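DUF1893 domain-containing protein (PDB 1VK9) is of unknown function but has a cytidine deaminase-like fold, is found ADP-ribosylated and binds zinc ions in the crystal. Local coordinates at residues 17-21 / 33-37; 27-31 / 42-46. The contacts are given in a common frame with arbitrary orientation. Residue numbers count along the deposited sequence, not the author numbering.

Interaction 1. Residues 17-21 / 33-37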
ATOM      1  N   LEU A  17      11.884   2.664 -13.235  1.00 43.24           N
ATOM      2  CA  LEU A  17      11.446   3.556 -12.162  1.00 41.75           C
ATOM      3  C   LEU A  17      11.343   2.746 -10.882  1.00 41.33           C
ATOM      4  O   LEU A  17      11.752   3.189  -9.802  1.00 41.36           O
ATOM      5  CB  LEU A  17      10.094   4.186 -12.494  1.00 41.61           C
ATOM      6  CG  LEU A  17      10.013   5.702 -12.705  1.00 45.77           C
ATOM      7  CD1 LEU A  17      10.671   6.152 -14.026  1.00 51.70           C
ATOM      8  CD2 LEU A  17       8.554   6.148 -12.658  1.00 53.01           C
ATOM      9  N   LEU A  18      10.792   1.543 -11.010  1.00 40.02           N
ATOM     10  CA  LEU A  18      10.765   0.605  -9.905  1.00 37.38           C
ATOM     11  C   LEU A  18      12.194   0.350  -9.486  1.00 36.17           C
ATOM     12  O   LEU A  18      12.513   0.470  -8.317  1.00 35.63           O
ATOM     13  CB  LEU A  18      10.072  -0.697 -10.303  1.00 36.57           C
ATOM     14  CG  LEU A  18       9.947  -1.742  -9.198  1.00 33.24           C
ATOM     15  CD1 LEU A  18       9.343  -1.121  -7.950  1.00 34.33           C
ATOM     16  CD2 LEU A  18       9.141  -2.939  -9.666  1.00 29.29           C
ATOM     17  N   ARG A  19      13.050   0.029 -10.454  1.00 37.12           N
ATOM     18  CA  ARG A  19      14.478  -0.176 -10.206  1.00 38.46           C
ATOM     19  C   ARG A  19      15.083   0.980  -9.407  1.00 37.33           C
ATOM     20  O   ARG A  19      15.777   0.751  -8.430  1.00 38.79           O
ATOM     21  CB  ARG A  19      15.223  -0.337 -11.529  1.00 40.07           C
ATOM     22  CG  ARG A  19      16.282  -1.427 -11.570  1.00 44.52           C
ATOM     23  CD  ARG A  19      17.081  -1.422 -12.870  1.00 50.19           C
ATOM     24  NE  ARG A  19      17.828  -2.662 -13.031  1.00 55.49           N
ATOM     25  N   SER A  20      14.798   2.211  -9.819  1.00 35.29           N
ATOM     26  CA  SER A  20      15.308   3.408  -9.157  1.00 34.07           C
ATOM     27  C   SER A  20      14.750   3.610  -7.759  1.00 32.93           C
ATOM     28  O   SER A  20      15.465   4.018  -6.853  1.00 33.20           O
ATOM     29  CB  SER A  20      14.987   4.646  -9.993  1.00 34.14           C
ATOM     30  OG  SER A  20      15.916   4.793 -11.042  1.00 35.92           O
ATOM     31  N   ALA A  21      13.461   3.355  -7.592  1.00 33.09           N
ATOM     32  CA  ALA A  21      12.811   3.566  -6.306  1.00 32.76           C
ATOM     33  C   ALA A  21      13.323   2.564  -5.289  1.00 33.84           C
ATOM     34  O   ALA A  21      13.443   2.891  -4.113  1.00 35.42           O
ATOM     35  CB  ALA A  21      11.303   3.474  -6.444  1.00 28.64           C
ATOM     36  N   LEU A  33       7.461   4.342   0.642  1.00 31.38           N
ATOM     37  CA  LEU A  33       7.958   5.313  -0.319  1.00 29.33           C
ATOM     38  C   LEU A  33       6.932   5.486  -1.434  1.00 31.81           C
ATOM     39  O   LEU A  33       6.373   4.481  -1.920  1.00 32.76           O
ATOM     40  CB  LEU A  33       9.290   4.841  -0.899  1.00 26.78           C
ATOM     41  CG  LEU A  33       9.838   5.564  -2.126  1.00 18.05           C
ATOM     42  CD1 LEU A  33      10.321   6.936  -1.769  1.00 20.18           C
ATOM     43  CD2 LEU A  33      10.969   4.770  -2.703  1.00 23.21           C
ATOM     44  N   ALA A  34       6.657   6.738  -1.819  1.00 30.48           N
ATOM     45  CA  ALA A  34       5.952   6.990  -3.077  1.00 31.00           C
ATOM     46  C   ALA A  34       6.900   7.703  -4.039  1.00 32.21           C
ATOM     47  O   ALA A  34       7.589   8.658  -3.653  1.00 33.50           O
ATOM     48  CB  ALA A  34       4.698   7.764  -2.856  1.00 30.44           C
ATOM     49  N   TYR A  35       6.952   7.210  -5.276  1.00 32.51           N
ATOM     50  CA  TYR A  35       7.965   7.628  -6.250  1.00 33.18           C
ATOM     51  C   TYR A  35       7.387   7.924  -7.651  1.00 35.85           C
ATOM     52  O   TYR A  35       6.585   7.146  -8.189  1.00 36.96           O
ATOM     53  CB  TYR A  35       9.051   6.565  -6.327  1.00 29.95           C
ATOM     54  CG  TYR A  35      10.256   6.914  -7.176  1.00 30.58           C
ATOM     55  CD1 TYR A  35      11.327   7.653  -6.651  1.00 29.17           C
ATOM     56  CD2 TYR A  35      10.349   6.480  -8.499  1.00 28.11           C
ATOM     57  CE1 TYR A  35      12.450   7.955  -7.426  1.00 25.78           C
ATOM     58  CE2 TYR A  35      11.465   6.780  -9.280  1.00 30.21           C
ATOM     59  CZ  TYR A  35      12.511   7.519  -8.737  1.00 29.97           C
ATOM     60  OH  TYR A  35      13.611   7.804  -9.519  1.00 30.04           O
ATOM     61  N   SER A  36       7.797   9.048  -8.239  1.00 36.88           N
ATOM     62  CA  SER A  36       7.269   9.447  -9.547  1.00 39.57           C
ATOM     63  C   SER A  36       8.362   9.685 -10.587  1.00 40.25           C
ATOM     64  O   SER A  36       8.094  10.057 -11.716  1.00 42.49           O
ATOM     65  CB  SER A  36       6.406  10.700  -9.404  1.00 38.50           C
ATOM     66  OG  SER A  36       7.237  11.800  -9.091  1.00 42.89           O
ATOM     67  N   GLY A  37       9.599   9.437 -10.209  1.00 40.79           N
ATOM     68  CA  GLY A  37      10.723   9.833 -11.021  1.00 40.69           C
ATOM     69  C   GLY A  37      11.614  10.542 -10.038  1.00 40.07           C
ATOM     70  O   GLY A  37      12.838  10.464 -10.119  1.00 40.28           O
TER

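Interaction 2. Residues 27-31 / 42-46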
ATOM      1  N   LYS A  27      18.683   1.837   0.168  1.00 40.16           N
ATOM      2  CA  LYS A  27      19.742   2.705   0.698  1.00 39.81           C
ATOM      3  C   LYS A  27      19.365   3.519   1.952  1.00 38.98           C
ATOM      4  O   LYS A  27      20.245   3.950   2.684  1.00 39.32           O
ATOM      5  CB  LYS A  27      20.257   3.643  -0.407  1.00 40.25           C
ATOM      6  CG  LYS A  27      21.632   4.281  -0.156  1.00 47.51           C
ATOM      7  CD  LYS A  27      21.738   5.665  -0.817  1.00 53.97           C
ATOM      8  CE  LYS A  27      23.143   6.249  -0.664  1.00 53.18           C
ATOM      9  NZ  LYS A  27      23.418   7.306  -1.680  1.00 51.18           N
ATOM     10  N   LYS A  28      18.076   3.719   2.210  1.00 39.42           N
ATOM     11  CA  LYS A  28      17.630   4.609   3.296  1.00 39.40           C
ATOM     12  C   LYS A  28      16.838   3.907   4.414  1.00 39.64           C
ATOM     13  O   LYS A  28      16.201   4.582   5.233  1.00 39.32           O
ATOM     14  CB  LYS A  28      16.794   5.776   2.726  1.00 38.97           C
ATOM     15  CG  LYS A  28      17.590   6.837   1.959  1.00 41.36           C
ATOM     16  CD  LYS A  28      16.688   7.955   1.455  1.00 37.10           C
ATOM     17  CE  LYS A  28      17.100   9.293   2.037  1.00 42.38           C
ATOM     18  NZ  LYS A  28      16.007  10.278   1.877  1.00 39.75           N
ATOM     19  N   ASP A  29      16.890   2.570   4.446  1.00 39.99           N
ATOM     20  CA  ASP A  29      16.047   1.735   5.322  1.00 41.44           C
ATOM     21  C   ASP A  29      14.629   2.318   5.528  1.00 40.77           C
ATOM     22  O   ASP A  29      14.216   2.596   6.653  1.00 42.29           O
ATOM     23  CB  ASP A  29      16.753   1.411   6.668  1.00 41.29           C
ATOM     24  CG  ASP A  29      16.544  -0.073   7.129  1.00 48.43           C
ATOM     25  OD1 ASP A  29      15.647  -0.795   6.605  1.00 53.59           O
ATOM     26  OD2 ASP A  29      17.235  -0.606   8.031  1.00 52.23           O
ATOM     27  N   LEU A  30      13.899   2.517   4.431  1.00 39.37           N
ATOM     28  CA  LEU A  30      12.549   3.108   4.477  1.00 36.68           C
ATOM     29  C   LEU A  30      11.500   2.062   4.792  1.00 36.14           C
ATOM     30  O   LEU A  30      11.731   0.870   4.602  1.00 38.26           O
ATOM     31  CB  LEU A  30      12.202   3.768   3.145  1.00 34.22           C
ATOM     32  CG  LEU A  30      12.897   5.089   2.804  1.00 35.81           C
ATOM     33  CD1 LEU A  30      12.323   5.660   1.519  1.00 32.11           C
ATOM     34  CD2 LEU A  30      12.819   6.121   3.932  1.00 34.40           C
ATOM     35  N   SER A  31      10.343   2.488   5.276  1.00 35.17           N
ATOM     36  CA  SER A  31       9.251   1.535   5.461  1.00 36.30           C
ATOM     37  C   SER A  31       8.084   1.758   4.477  1.00 36.93           C
ATOM     38  O   SER A  31       7.227   0.872   4.302  1.00 37.88           O
ATOM     39  CB  SER A  31       8.794   1.483   6.924  1.00 36.86           C
ATOM     40  OG  SER A  31       8.173   2.681   7.341  1.00 40.80           O
ATOM     41  N   GLU A  42       8.409   9.836   1.884  1.00 31.49           N
ATOM     42  CA  GLU A  42       9.356   8.907   2.494  1.00 30.72           C
ATOM     43  C   GLU A  42       8.978   8.780   3.966  1.00 31.28           C
ATOM     44  O   GLU A  42       8.762   9.806   4.641  1.00 30.93           O
ATOM     45  CB  GLU A  42      10.801   9.444   2.373  1.00 29.12           C
ATOM     46  CG  GLU A  42      11.429   9.277   0.996  1.00 30.30           C
ATOM     47  CD  GLU A  42      12.866   9.772   0.907  1.00 40.49           C
ATOM     48  OE1 GLU A  42      13.523   9.942   1.960  1.00 49.65           O
ATOM     49  OE2 GLU A  42      13.357   9.983  -0.226  1.00 41.45           O
ATOM     50  N   SER A  43       8.887   7.546   4.469  1.00 30.58           N
ATOM     51  CA  SER A  43       8.756   7.339   5.919  1.00 31.78           C
ATOM     52  C   SER A  43       9.480   6.112   6.368  1.00 32.55           C
ATOM     53  O   SER A  43       9.675   5.186   5.577  1.00 31.86           O
ATOM     54  CB  SER A  43       7.300   7.229   6.366  1.00 33.02           C
ATOM     55  OG  SER A  43       7.174   7.485   7.759  1.00 34.46           O
ATOM     56  N   LYS A  44       9.878   6.112   7.643  1.00 34.54           N
ATOM     57  CA  LYS A  44      10.432   4.911   8.270  1.00 34.96           C
ATOM     58  C   LYS A  44       9.768   4.468   9.588  1.00 35.29           C
ATOM     59  O   LYS A  44      10.276   3.570  10.226  1.00 36.40           O
ATOM     60  CB  LYS A  44      11.961   4.998   8.384  1.00 33.79           C
ATOM     61  CG  LYS A  44      12.490   5.978   9.418  1.00 40.32           C
ATOM     62  CD  LYS A  44      13.619   6.846   8.862  1.00 44.45           C
ATOM     63  CE  LYS A  44      14.925   6.076   8.777  1.00 42.60           C
ATOM     64  NZ  LYS A  44      16.067   6.938   9.167  1.00 49.47           N
ATOM     65  N   ASP A  45       8.636   5.065   9.975  1.00 37.65           N
ATOM     66  CA  ASP A  45       7.860   4.601  11.146  1.00 41.70           C
ATOM     67  C   ASP A  45       7.277   3.182  10.953  1.00 43.58           C
ATOM     68  O   ASP A  45       7.344   2.595   9.867  1.00 42.68           O
ATOM     69  CB  ASP A  45       6.691   5.546  11.525  1.00 42.86           C
ATOM     70  CG  ASP A  45       7.019   7.034  11.382  1.00 53.42           C
ATOM     71  OD1 ASP A  45       8.129   7.461  11.819  1.00 58.30           O
ATOM     72  OD2 ASP A  45       6.190   7.855  10.871  1.00 62.66           O
ATOM     73  N   SER A  46       6.678   2.649  12.016  1.00 46.51           N
ATOM     74  CA  SER A  46       6.097   1.308  11.993  1.00 47.28           C
ATOM     75  C   SER A  46       4.568   1.322  11.934  1.00 46.79           C
ATOM     76  O   SER A  46       3.929   2.313  12.281  1.00 46.76           O
ATOM     77  CB  SER A  46       6.599   0.479  13.186  1.00 47.82           C
ATOM     78  OG  SER A  46       7.371  -0.626  12.731  1.00 48.32           O
TER

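Interaction 1. Residues 17-21 / 33-37
Leu33 directs its CA-to-CB bond toward the helix, and Leu33 CD2 lies 3.4 Å from Ala21 O and 4.0 Å from Ala21 CB; Phe25, one turn further along the helix, covers the same leucine. Ala34 faces the other side of the sheet, as alternation along an extended strand demands, and touches Ile40 of the next strand. Tyr35 again directs its CA-to-CB bond toward the helix. Its chi1 of -173° carries the ring out against residues 17-21: Ala21 CB sits over one face in a CH-pi contact, 4.0 Å from the ring centroid and 3.7 Å from Tyr35 CG, while Leu17 CG packs 3.9 Å from Tyr35 CE2 and Ser20 CB 3.5 Å from Tyr35 OH. Helix 15-27 thus lies against one face of the mixed sheet of this cytidine deaminase-like fold, the short segments running 9.6 Å apart at 141°; Leu17 and Ala21 also reach Leu65 on the adjacent strand. No hydrogen bond joins the segments; the contact rests mainly on van der Waals and CH-pi packing. Past the strand, the carbonyl O of Ser36 comes within 4.0 Å of Leu17 CD2. Gly37 follows, with backbone angles at which a CB would jam against the preceding carbonyl.

Interaction 2. Residues 27-31 / 42-46
Three hydrogen bonds hold the loop after helix 15-27 to the end of strand 39-43, and each draws on a different kind of donor. The backbone N of Ser31 donates a hydrogen bond to Ser43 O at 2.8 Å, with a nearly straight N-H...O angle of 165°. Its hydroxyl reaches further along the partner: Ser31 OG donates to Asp45 O at 2.7 Å, so one serine satisfies two carbonyls. The carbonyl of Ser31 is taken by an unidentified ligand, probably from the crystallisation liquor, which also bonds to Ser46 OG. At the other end, Lys28, the first residue to leave the helical conformation, extends its ammonium group to Glu42, forming a salt bridge with NZ 2.5 Å from OE1; Glu42 OE2 is bound by Ser39 OG. Between these polar ends Leu30 fills the gap, its CD1 3.8 Å from Glu42 CG and its CD2 3.7 Å from Ser43 O, while Lys44 CB approaches Asp29 O at 3.7 Å. Ser43 also bonds through its backbone to Leu32, so the Ser31-Ser43 bond lies where strands 32-35 and 39-43 leave regular pairing, in the helix-to-hairpin connection at the start of this cytidine deaminase-like fold.

Their centres 14 Å apart, the two contacts lie toward opposite ends of the hairpin formed by strands 32-35 and 39-43, and they meet where Leu33 CD1 packs 3.8 Å from Glu42 CG. Along the chain their segments alternate: helix residues 17-21 come first, then residues 27-31, at the end of the helix and in the loop that follows, strand residues 33-37 and finally 42-46. Interaction 1 lays helix 15-27 on a face of the sheet, near the turn joining the two strands; interaction 2 ties the connection leaving that helix to the far end of the second strand. Together they join helix 15-27 and the hairpin at the sheet edge, where strand 32-35 pairs onward with strand 65-68.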